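Local structure of 2-nitropropane dioxygenase (Streptomyces ansochromogenes, 3BW2) at residues L236-E245 with R329-L340; T151-V161 with G178-S186. The protein probably oxidises alkyl nitronates with molecular oxygen, using bound FMN in a TIM-barrel fold, and may thereby detoxify propionate 3-nitronate. All coordinates share one frame; numbering follows the deposited sequence.

Contact 1 of 2, residues L236-E245 with R329-L340. With FMN (flavin mononucleotide), chain B.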
loop_
_atom_site.group_PDB
_atom_site.type_symbol
_atom_site.label_atom_id
_atom_site.label_comp_id
_atom_site.label_asym_id
_atom_site.label_seq_id
_atom_site.Cartn_x
_atom_site.Cartn_y
_atom_site.Cartn_z
ATOM N N LEU A 236 9.906 -10.424 6.951
ATOM C CA LEU A 236 9.130 -11.188 5.979
ATOM C C LEU A 236 8.368 -12.350 6.594
ATOM O O LEU A 236 8.948 -13.188 7.290
ATOM C CB LEU A 236 10.057 -11.757 4.902
ATOM C CG LEU A 236 10.824 -10.844 3.949
ATOM C CD1 LEU A 236 11.730 -9.887 4.705
ATOM C CD2 LEU A 236 11.645 -11.733 3.025
ATOM N N GLY A 237 7.070 -12.404 6.313
ATOM C CA GLY A 237 6.247 -13.487 6.807
ATOM C C GLY A 237 5.923 -14.454 5.676
ATOM O O GLY A 237 6.475 -15.552 5.606
ATOM N N THR A 238 5.044 -14.026 4.777
ATOM C CA THR A 238 4.608 -14.845 3.645
ATOM C C THR A 238 5.748 -15.516 2.874
ATOM O O THR A 238 5.630 -16.677 2.475
ATOM C CB THR A 238 3.739 -14.012 2.668
ATOM O OG1 THR A 238 2.574 -13.530 3.358
ATOM C CG2 THR A 238 3.291 -14.865 1.483
ATOM N N ALA A 239 6.849 -14.801 2.666
ATOM C CA ALA A 239 7.980 -15.378 1.946
ATOM C C ALA A 239 8.505 -16.636 2.655
ATOM O O ALA A 239 8.921 -17.590 2.003
ATOM C CB ALA A 239 9.097 -14.346 1.800
ATOM N N PHE A 240 8.473 -16.645 3.986
ATOM C CA PHE A 240 8.950 -17.809 4.737
ATOM C C PHE A 240 7.857 -18.848 4.992
ATOM O O PHE A 240 8.150 -20.005 5.289
ATOM C CB PHE A 240 9.562 -17.364 6.067
ATOM C CG PHE A 240 10.937 -16.783 5.923
ATOM C CD1 PHE A 240 12.024 -17.606 5.642
ATOM C CD2 PHE A 240 11.141 -15.412 6.022
ATOM C CE1 PHE A 240 13.298 -17.074 5.458
ATOM C CE2 PHE A 240 12.411 -14.866 5.840
ATOM C CZ PHE A 240 13.494 -15.705 5.555
ATOM N N LEU A 241 6.602 -18.430 4.866
ATOM C CA LEU A 241 5.456 -19.318 5.078
ATOM C C LEU A 241 5.515 -20.479 4.095
ATOM O O LEU A 241 5.115 -21.605 4.405
ATOM C CB LEU A 241 4.154 -18.533 4.867
ATOM C CG LEU A 241 2.800 -19.210 5.098
ATOM C CD1 LEU A 241 2.676 -19.643 6.542
ATOM C CD2 LEU A 241 1.689 -18.224 4.772
ATOM N N ALA A 242 6.043 -20.188 2.914
ATOM C CA ALA A 242 6.152 -21.157 1.830
ATOM C C ALA A 242 7.368 -22.089 1.876
ATOM O O ALA A 242 7.449 -23.028 1.079
ATOM C CB ALA A 242 6.131 -20.411 0.492
ATOM N N THR A 243 8.306 -21.840 2.790
ATOM C CA THR A 243 9.508 -22.670 2.878
ATOM C C THR A 243 9.241 -24.031 3.513
ATOM O O THR A 243 8.235 -24.228 4.195
ATOM C CB THR A 243 10.651 -21.948 3.658
ATOM O OG1 THR A 243 10.246 -21.692 5.008
ATOM C CG2 THR A 243 11.001 -20.631 2.991
ATOM N N ASP A 244 10.151 -24.972 3.288
ATOM C CA ASP A 244 9.991 -26.320 3.818
ATOM C C ASP A 244 9.897 -26.400 5.339
ATOM O O ASP A 244 9.100 -27.173 5.858
ATOM C CB ASP A 244 11.119 -27.227 3.312
ATOM C CG ASP A 244 11.104 -27.382 1.798
ATOM O OD1 ASP A 244 10.017 -27.232 1.206
ATOM O OD2 ASP A 244 12.163 -27.664 1.196
ATOM N N GLU A 245 10.694 -25.603 6.050
ATOM C CA GLU A 245 10.672 -25.619 7.516
ATOM C C GLU A 245 9.386 -25.048 8.100
ATOM O O GLU A 245 9.072 -25.288 9.271
ATOM C CB GLU A 245 11.866 -24.844 8.098
ATOM C CG GLU A 245 13.220 -25.506 7.877
ATOM C CD GLU A 245 13.790 -25.253 6.495
ATOM O OE1 GLU A 245 13.090 -24.654 5.646
ATOM O OE2 GLU A 245 14.950 -25.657 6.261
ATOM N N ARG A 329 8.243 -18.649 -2.884
ATOM C CA ARG A 329 9.148 -19.669 -3.403
ATOM C C ARG A 329 9.263 -20.832 -2.412
ATOM O O ARG A 329 9.478 -20.623 -1.220
ATOM C CB ARG A 329 10.517 -19.036 -3.692
ATOM C CG ARG A 329 10.473 -18.041 -4.851
ATOM C CD ARG A 329 11.823 -17.397 -5.158
ATOM N NE ARG A 329 12.131 -16.283 -4.264
ATOM C CZ ARG A 329 13.096 -15.395 -4.489
ATOM N NH1 ARG A 329 13.846 -15.496 -5.581
ATOM N NH2 ARG A 329 13.301 -14.397 -3.633
ATOM N N GLU A 330 9.101 -22.053 -2.914
ATOM C CA GLU A 330 9.156 -23.251 -2.080
ATOM C C GLU A 330 10.525 -23.916 -2.065
ATOM O O GLU A 330 10.895 -24.623 -2.999
ATOM C CB GLU A 330 8.117 -24.269 -2.552
ATOM C CG GLU A 330 6.687 -23.756 -2.562
ATOM C CD GLU A 330 5.727 -24.746 -3.198
ATOM O OE1 GLU A 330 5.940 -25.109 -4.376
ATOM O OE2 GLU A 330 4.761 -25.161 -2.525
ATOM N N LEU A 331 11.266 -23.697 -0.987
ATOM C CA LEU A 331 12.594 -24.270 -0.827
ATOM C C LEU A 331 12.972 -24.125 0.635
ATOM O O LEU A 331 12.220 -23.534 1.404
ATOM C CB LEU A 331 13.596 -23.524 -1.715
ATOM C CG LEU A 331 13.443 -22.006 -1.854
ATOM C CD1 LEU A 331 13.433 -21.341 -0.503
ATOM C CD2 LEU A 331 14.585 -21.470 -2.697
ATOM N N PRO A 332 14.132 -24.670 1.045
ATOM C CA PRO A 332 14.538 -24.550 2.452
ATOM C C PRO A 332 14.683 -23.076 2.822
ATOM O O PRO A 332 15.139 -22.268 2.008
ATOM C CB PRO A 332 15.876 -25.287 2.494
ATOM C CG PRO A 332 15.725 -26.320 1.405
ATOM C CD PRO A 332 15.070 -25.529 0.298
ATOM N N ALA A 333 14.290 -22.729 4.043
ATOM C CA ALA A 333 14.378 -21.347 4.505
ATOM C C ALA A 333 15.802 -20.804 4.400
ATOM O O ALA A 333 16.005 -19.638 4.056
ATOM C CB ALA A 333 13.882 -21.247 5.939
ATOM N N GLY A 334 16.783 -21.651 4.701
ATOM C CA GLY A 334 18.170 -21.225 4.623
ATOM C C GLY A 334 18.558 -20.822 3.209
ATOM O O GLY A 334 19.299 -19.859 3.009
ATOM N N ARG A 335 18.056 -21.558 2.222
ATOM C CA ARG A 335 18.361 -21.249 0.834
ATOM C C ARG A 335 17.632 -19.972 0.413
ATOM O O ARG A 335 18.136 -19.205 -0.405
ATOM C CB ARG A 335 17.963 -22.421 -0.075
ATOM C CG ARG A 335 18.557 -23.779 0.335
ATOM C CD ARG A 335 20.053 -23.711 0.667
ATOM N NE ARG A 335 20.883 -23.282 -0.457
ATOM C CZ ARG A 335 21.288 -24.061 -1.462
ATOM N NH1 ARG A 335 20.946 -25.344 -1.509
ATOM N NH2 ARG A 335 22.048 -23.554 -2.424
ATOM N N LEU A 336 16.451 -19.738 0.980
ATOM C CA LEU A 336 15.689 -18.530 0.657
ATOM C C LEU A 336 16.444 -17.299 1.158
ATOM O O LEU A 336 16.438 -16.248 0.516
ATOM C CB LEU A 336 14.296 -18.569 1.297
ATOM C CG LEU A 336 13.483 -17.276 1.150
ATOM C CD1 LEU A 336 13.244 -16.975 -0.333
ATOM C CD2 LEU A 336 12.162 -17.414 1.891
ATOM N N VAL A 337 17.085 -17.428 2.316
ATOM C CA VAL A 337 17.850 -16.317 2.863
ATOM C C VAL A 337 19.008 -16.021 1.917
ATOM O O VAL A 337 19.316 -14.859 1.645
ATOM C CB VAL A 337 18.402 -16.646 4.268
ATOM C CG1 VAL A 337 19.359 -15.549 4.719
ATOM C CG2 VAL A 337 17.245 -16.778 5.262
ATOM N N GLU A 338 19.636 -17.080 1.402
ATOM C CA GLU A 338 20.754 -16.931 0.476
ATOM C C GLU A 338 20.313 -16.238 -0.810
ATOM O O GLU A 338 21.008 -15.353 -1.314
ATOM C CB GLU A 338 21.364 -18.300 0.149
ATOM C CG GLU A 338 21.996 -18.985 1.354
ATOM C CD GLU A 338 22.506 -20.384 1.042
ATOM O OE1 GLU A 338 23.041 -21.036 1.968
ATOM O OE2 GLU A 338 22.374 -20.829 -0.124
ATOM N N VAL A 339 19.161 -16.636 -1.342
ATOM C CA VAL A 339 18.649 -16.019 -2.561
ATOM C C VAL A 339 18.322 -14.552 -2.283
ATOM O O VAL A 339 18.672 -13.668 -3.065
ATOM C CB VAL A 339 17.377 -16.733 -3.066
ATOM C CG1 VAL A 339 16.801 -15.992 -4.264
ATOM C CG2 VAL A 339 17.707 -18.164 -3.449
ATOM N N LEU A 340 17.645 -14.291 -1.169
ATOM C CA LEU A 340 17.301 -12.916 -0.818
ATOM C C LEU A 340 18.569 -12.081 -0.659
ATOM O O LEU A 340 18.624 -10.931 -1.102
ATOM C CB LEU A 340 16.480 -12.882 0.475
ATOM C CG LEU A 340 15.083 -13.515 0.392
ATOM C CD1 LEU A 340 14.465 -13.599 1.783
ATOM C CD2 LEU A 340 14.197 -12.685 -0.542
HETATM N N1 FMN B . 2.837 -10.985 13.395
HETATM C C2 FMN B . 2.991 -11.072 14.789
HETATM O O2 FMN B . 3.476 -10.133 15.414
HETATM N N3 FMN B . 2.608 -12.214 15.472
HETATM C C4 FMN B . 2.068 -13.321 14.836
HETATM O O4 FMN B . 1.745 -14.327 15.494
HETATM C C4A FMN B . 1.916 -13.261 13.424
HETATM N N5 FMN B . 1.406 -14.346 12.716
HETATM C C5A FMN B . 1.277 -14.321 11.325
HETATM C C6 FMN B . 0.773 -15.462 10.647
HETATM C C7 FMN B . 0.624 -15.502 9.217
HETATM C C7M FMN B . 0.862 -16.906 8.613
HETATM C C8 FMN B . 1.062 -14.315 8.522
HETATM C C8M FMN B . 1.647 -14.347 7.110
HETATM C C9 FMN B . 1.548 -13.147 9.192
HETATM C C9A FMN B . 1.663 -13.148 10.602
HETATM N N10 FMN B . 2.164 -12.025 11.314
HETATM C C10 FMN B . 2.307 -12.074 12.717
HETATM C "C1'" FMN B . 2.408 -10.694 10.598
HETATM C "C2'" FMN B . 3.928 -10.589 10.316
HETATM O "O2'" FMN B . 4.576 -10.109 11.484
HETATM C "C3'" FMN B . 4.261 -9.575 9.169
HETATM O "O3'" FMN B . 3.711 -8.320 9.570
HETATM C "C4'" FMN B . 3.675 -9.947 7.797
HETATM O "O4'" FMN B . 3.950 -11.329 7.567
HETATM C "C5'" FMN B . 4.317 -9.085 6.669
HETATM O "O5'" FMN B . 3.784 -9.419 5.356
HETATM P P FMN B . 4.320 -10.574 4.330
HETATM O O1P FMN B . 5.691 -10.294 4.846
HETATM O O2P FMN B . 3.606 -9.681 3.333
HETATM O O3P FMN B . 3.466 -11.513 5.162
HETATM O O HOH W 1 9.510 -17.475 -0.710
HETATM O O HOH W 2 17.076 -24.369 5.512
#

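Contact 2 of 2, residues T151-V161 with G178-S186. With FMN (flavin mononucleotide), chain B.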
loop_
_atom_site.group_PDB
_atom_site.type_symbol
_atom_site.label_atom_id
_atom_site.label_comp_id
_atom_site.label_asym_id
_atom_site.label_seq_id
_atom_site.Cartn_x
_atom_site.Cartn_y
_atom_site.Cartn_z
ATOM N N THR A 151 5.081 -3.452 16.805
ATOM C CA THR A 151 4.503 -3.075 15.517
ATOM C C THR A 151 3.654 -1.804 15.610
ATOM O O THR A 151 2.969 -1.567 16.610
ATOM C CB THR A 151 3.610 -4.207 14.947
ATOM O OG1 THR A 151 4.433 -5.298 14.524
ATOM C CG2 THR A 151 2.781 -3.701 13.755
ATOM N N ALA A 152 3.712 -0.997 14.555
ATOM C CA ALA A 152 2.935 0.233 14.447
ATOM C C ALA A 152 2.457 0.289 13.000
ATOM O O ALA A 152 3.181 -0.129 12.099
ATOM C CB ALA A 152 3.804 1.448 14.761
ATOM N N THR A 153 1.248 0.794 12.771
ATOM C CA THR A 153 0.720 0.870 11.412
ATOM C C THR A 153 0.534 2.316 10.934
ATOM O O THR A 153 0.160 2.554 9.783
ATOM C CB THR A 153 -0.625 0.116 11.291
ATOM O OG1 THR A 153 -1.611 0.748 12.113
ATOM C CG2 THR A 153 -0.460 -1.342 11.740
ATOM N N THR A 154 0.806 3.265 11.830
ATOM C CA THR A 154 0.689 4.695 11.539
ATOM C C THR A 154 1.820 5.431 12.246
ATOM O O THR A 154 2.447 4.895 13.168
ATOM C CB THR A 154 -0.625 5.297 12.087
ATOM O OG1 THR A 154 -0.621 5.205 13.519
ATOM C CG2 THR A 154 -1.835 4.565 11.537
ATOM N N PRO A 155 2.105 6.669 11.825
ATOM C CA PRO A 155 3.183 7.377 12.515
ATOM C C PRO A 155 2.806 7.658 13.973
ATOM O O PRO A 155 3.673 7.738 14.844
ATOM C CB PRO A 155 3.376 8.643 11.668
ATOM C CG PRO A 155 2.064 8.810 10.958
ATOM C CD PRO A 155 1.658 7.405 10.629
ATOM N N GLU A 156 1.510 7.787 14.244
ATOM C CA GLU A 156 1.052 8.032 15.611
ATOM C C GLU A 156 1.394 6.827 16.479
ATOM O O GLU A 156 1.939 6.974 17.569
ATOM C CB GLU A 156 -0.462 8.268 15.658
ATOM C CG GLU A 156 -0.929 9.609 15.109
ATOM C CD GLU A 156 -0.701 9.749 13.614
ATOM O OE1 GLU A 156 -0.965 8.776 12.871
ATOM O OE2 GLU A 156 -0.269 10.840 13.181
ATOM N N GLU A 157 1.068 5.631 15.994
ATOM C CA GLU A 157 1.368 4.416 16.743
ATOM C C GLU A 157 2.875 4.246 16.918
ATOM O O GLU A 157 3.334 3.789 17.966
ATOM C CB GLU A 157 0.771 3.190 16.040
ATOM C CG GLU A 157 -0.753 3.165 16.063
ATOM C CD GLU A 157 -1.343 1.938 15.390
ATOM O OE1 GLU A 157 -0.621 1.267 14.627
ATOM O OE2 GLU A 157 -2.538 1.652 15.611
ATOM N N ALA A 158 3.647 4.623 15.904
ATOM C CA ALA A 158 5.100 4.506 15.988
ATOM C C ALA A 158 5.643 5.421 17.086
ATOM O O ALA A 158 6.561 5.043 17.815
ATOM C CB ALA A 158 5.741 4.851 14.650
ATOM N N ARG A 159 5.081 6.623 17.202
ATOM C CA ARG A 159 5.516 7.557 18.236
ATOM C C ARG A 159 5.228 6.954 19.615
ATOM O O ARG A 159 5.997 7.145 20.558
ATOM C CB ARG A 159 4.791 8.899 18.093
ATOM C CG ARG A 159 5.268 9.742 16.917
ATOM C CD ARG A 159 4.523 11.070 16.864
ATOM N NE ARG A 159 5.064 11.979 15.855
ATOM C CZ ARG A 159 6.276 12.527 15.908
ATOM N NH1 ARG A 159 7.083 12.260 16.926
ATOM N NH2 ARG A 159 6.681 13.350 14.947
ATOM N N ALA A 160 4.117 6.226 19.717
ATOM C CA ALA A 160 3.724 5.573 20.964
ATOM C C ALA A 160 4.728 4.475 21.304
ATOM O O ALA A 160 5.069 4.268 22.468
ATOM C CB ALA A 160 2.327 4.976 20.826
ATOM N N VAL A 161 5.195 3.765 20.282
ATOM C CA VAL A 161 6.172 2.703 20.486
ATOM C C VAL A 161 7.466 3.306 21.040
ATOM O O VAL A 161 8.040 2.797 22.005
ATOM C CB VAL A 161 6.466 1.951 19.157
ATOM C CG1 VAL A 161 7.682 1.045 19.318
ATOM C CG2 VAL A 161 5.251 1.123 18.758
ATOM N N GLY A 178 -1.601 -11.717 7.298
ATOM C CA GLY A 178 -1.947 -11.919 8.693
ATOM C C GLY A 178 -2.571 -10.688 9.325
ATOM O O GLY A 178 -3.068 -9.802 8.625
ATOM N N HIS A 179 -2.532 -10.619 10.652
ATOM C CA HIS A 179 -3.136 -9.502 11.371
ATOM C C HIS A 179 -2.431 -8.157 11.300
ATOM O O HIS A 179 -1.210 -8.066 11.446
ATOM C CB HIS A 179 -3.316 -9.850 12.852
ATOM C CG HIS A 179 -4.480 -10.748 13.128
ATOM N ND1 HIS A 179 -4.405 -12.120 13.021
ATOM C CD2 HIS A 179 -5.750 -10.468 13.501
ATOM C CE1 HIS A 179 -5.580 -12.647 13.318
ATOM N NE2 HIS A 179 -6.414 -11.666 13.613
ATOM N N GLN A 180 -3.219 -7.109 11.080
ATOM C CA GLN A 180 -2.692 -5.756 11.064
ATOM C C GLN A 180 -2.400 -5.502 12.538
ATOM O O GLN A 180 -3.236 -5.810 13.393
ATOM C CB GLN A 180 -3.753 -4.773 10.570
ATOM C CG GLN A 180 -3.864 -4.692 9.060
ATOM C CD GLN A 180 -2.623 -4.089 8.440
ATOM O OE1 GLN A 180 -1.851 -4.775 7.766
ATOM N NE2 GLN A 180 -2.413 -2.795 8.677
ATOM N N GLY A 181 -1.222 -4.956 12.831
ATOM C CA GLY A 181 -0.846 -4.693 14.210
ATOM C C GLY A 181 -1.325 -3.370 14.789
ATOM O O GLY A 181 -0.586 -2.712 15.525
ATOM N N THR A 182 -2.550 -2.970 14.456
ATOM C CA THR A 182 -3.110 -1.727 14.987
ATOM C C THR A 182 -3.215 -1.874 16.509
ATOM O O THR A 182 -3.515 -2.955 17.014
ATOM C CB THR A 182 -4.511 -1.452 14.402
ATOM O OG1 THR A 182 -5.303 -2.634 14.510
ATOM C CG2 THR A 182 -4.422 -1.048 12.943
ATOM N N HIS A 183 -2.968 -0.791 17.238
ATOM C CA HIS A 183 -3.006 -0.837 18.697
ATOM C C HIS A 183 -4.427 -0.927 19.241
ATOM O O HIS A 183 -4.647 -1.375 20.368
ATOM C CB HIS A 183 -2.277 0.383 19.271
ATOM C CG HIS A 183 -0.832 0.452 18.879
ATOM N ND1 HIS A 183 0.003 1.472 19.280
ATOM C CD2 HIS A 183 -0.074 -0.376 18.121
ATOM C CE1 HIS A 183 1.212 1.271 18.786
ATOM N NE2 HIS A 183 1.192 0.157 18.078
ATOM N N ARG A 184 -5.380 -0.502 18.425
ATOM C CA ARG A 184 -6.798 -0.544 18.760
ATOM C C ARG A 184 -7.560 -0.764 17.458
ATOM O O ARG A 184 -7.249 -0.139 16.446
ATOM C CB ARG A 184 -7.240 0.773 19.401
ATOM C CG ARG A 184 -6.999 0.851 20.900
ATOM C CD ARG A 184 -7.343 2.236 21.441
ATOM N NE ARG A 184 -8.660 2.693 20.998
ATOM C CZ ARG A 184 -9.814 2.134 21.354
ATOM N NH1 ARG A 184 -9.827 1.086 22.170
ATOM N NH2 ARG A 184 -10.959 2.625 20.890
ATOM N N ASP A 185 -8.545 -1.659 17.475
ATOM C CA ASP A 185 -9.319 -1.939 16.270
ATOM C C ASP A 185 -10.693 -1.292 16.285
ATOM O O ASP A 185 -11.437 -1.418 17.254
ATOM C CB ASP A 185 -9.483 -3.451 16.071
ATOM C CG ASP A 185 -10.349 -3.792 14.861
ATOM O OD1 ASP A 185 -10.150 -3.175 13.794
ATOM O OD2 ASP A 185 -11.223 -4.679 14.971
ATOM N N SER A 186 -11.021 -0.599 15.200
ATOM C CA SER A 186 -12.317 0.053 15.059
ATOM C C SER A 186 -12.704 0.109 13.587
ATOM O O SER A 186 -11.846 0.062 12.701
ATOM C CB SER A 186 -12.277 1.473 15.626
ATOM O OG SER A 186 -11.361 2.278 14.906
HETATM N N1 FMN B . 2.837 -10.985 13.395
HETATM C C2 FMN B . 2.991 -11.072 14.789
HETATM O O2 FMN B . 3.476 -10.133 15.414
HETATM N N3 FMN B . 2.608 -12.214 15.472
HETATM C C4 FMN B . 2.068 -13.321 14.836
HETATM O O4 FMN B . 1.745 -14.327 15.494
HETATM C C4A FMN B . 1.916 -13.261 13.424
HETATM N N5 FMN B . 1.406 -14.346 12.716
HETATM C C5A FMN B . 1.277 -14.321 11.325
HETATM C C6 FMN B . 0.773 -15.462 10.647
HETATM C C7 FMN B . 0.624 -15.502 9.217
HETATM C C7M FMN B . 0.862 -16.906 8.613
HETATM C C8 FMN B . 1.062 -14.315 8.522
HETATM C C8M FMN B . 1.647 -14.347 7.110
HETATM C C9 FMN B . 1.548 -13.147 9.192
HETATM C C9A FMN B . 1.663 -13.148 10.602
HETATM N N10 FMN B . 2.164 -12.025 11.314
HETATM C C10 FMN B . 2.307 -12.074 12.717
HETATM C "C1'" FMN B . 2.408 -10.694 10.598
HETATM C "C2'" FMN B . 3.928 -10.589 10.316
HETATM O "O2'" FMN B . 4.576 -10.109 11.484
HETATM C "C3'" FMN B . 4.261 -9.575 9.169
HETATM O "O3'" FMN B . 3.711 -8.320 9.570
HETATM C "C4'" FMN B . 3.675 -9.947 7.797
HETATM O "O4'" FMN B . 3.950 -11.329 7.567
HETATM C "C5'" FMN B . 4.317 -9.085 6.669
HETATM O "O5'" FMN B . 3.784 -9.419 5.356
HETATM P P FMN B . 4.320 -10.574 4.330
HETATM O O1P FMN B . 5.691 -10.294 4.846
HETATM O O2P FMN B . 3.606 -9.681 3.333
HETATM O O3P FMN B . 3.466 -11.513 5.162
HETATM O O HOH W 3 0.959 -3.850 17.395
HETATM O O HOH W 4 -4.630 2.192 17.163
#

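Contact 1 of 2, residues L236-E245 with R329-L340
Leu336 lays its CD2 methyl over one face of the Phe240 ring, 4.0 Å from the ring centroid and 24° off the normal, a CH-pi contact. CG of Leu336 lies anti to its backbone N (chi1 173°), which carries CD2 across to the short helix 238-241. The same methyl touches Thr243 CG2. Val337 CG2 and the backbone oxygen of Ala333 meet the Phe240 ring at its edge. Further along, Leu236 and Leu340 reach tip to tip, with CD2 of Leu236 3.6 Å from CD1 of Leu340.

Beyond Phe240 the contact turns polar. Glu245 bends at chi2 (81°) and brings OE1 to the first turn of helix 333-350. There Ala333 N donates to Glu245 OE1 at 2.8 Å, nearly straight but from above the carboxylate plane. Water 2 links Glu245 OE2 to Gly334 N. The backbone adds a bond from Asp244 N to Leu331 O, 3.1 Å long. Thr243 OG1 turns back to Phe240 O (2.7 Å), which also accepts from Thr243 N.

Helix 25-33 helps to cover this layer, with Val31 on Phe240 and Leu27 on Thr243 and Ala333. The other end of segment 236-245 binds FMN. Gly237 N donates to phosphate atom O1P, while Thr238 N and OG1 both donate to O3P. This matches the phosphate site common at the C-terminal end of the strands in TIM-barrel flavoproteins, where a short helix follows the strand. A side chain at Gly237 would run into the ribityl O4'. The carboxylate of Glu245 meets one N-H directly and a second through water at the start of helix 333-350, where the helix dipole would probably stabilise its negative charge.

Contact 2 of 2, residues T151-V161 with G178-S186
With CG beside its backbone N (chi1 -68°) and an extended chain beyond, Glu157 runs alongside His183, whose own chi1 of -61° turns its ring under that chain. The two chains run antiparallel alongside one another, and the carboxylate lies almost parallel to the imidazole, the planes 4° apart. This is the loop side of a TIM-barrel beta-alpha unit: strand 147-152 passes into helix 155-163, and the chain after strand 178-179 packs against the turn. Glu157 CB sits over the ring face, 3.7 Å from the centroid.

The carboxylate joins both segments. OE1 accepts from Thr153 N (2.7 Å) and Thr153 OG1, and OE2 accepts from His183 N at 3.0 Å. Replacing Glu157 by an alanine removes the carboxylate, and this would probably leave Thr153 N, Thr153 OG1 and His183 N without their shared acceptor group and uncover part of the imidazole face. Thr154 OG1 caps the helix by accepting from Glu157 N. Thr151 CG2 rests on Gly181 CA, where any side chain would clash. Gly181 N donates to OE1 of Gln172, which also binds FMN. At the ring edge, His183 NE2 donates to Thr151 O at 2.9 Å, in both the ring and carbonyl planes.

How the contacts relate
Both contacts are mainly buried and lie within one TIM-barrel domain, on opposite sides of the chain's centre. Their centres are about 27 Å apart, and their nearest atoms about 6 Å. They share no helix or strand, but both reach FMN. Contact 1 meets its phosphate. Contact 2 brings only a glycine, Gly178, close to the flavin ring system. Contact 1 joins a short helix after a barrel strand to the C-terminal helix 333-350, with an apolar centre and a polar, more exposed margin. Contact 2 joins a strand-to-helix turn to a loop, and its middle is a carboxylate and an imidazole. In segment 151-161, Glu156 forms a salt bridge with Arg326 of the second subunit.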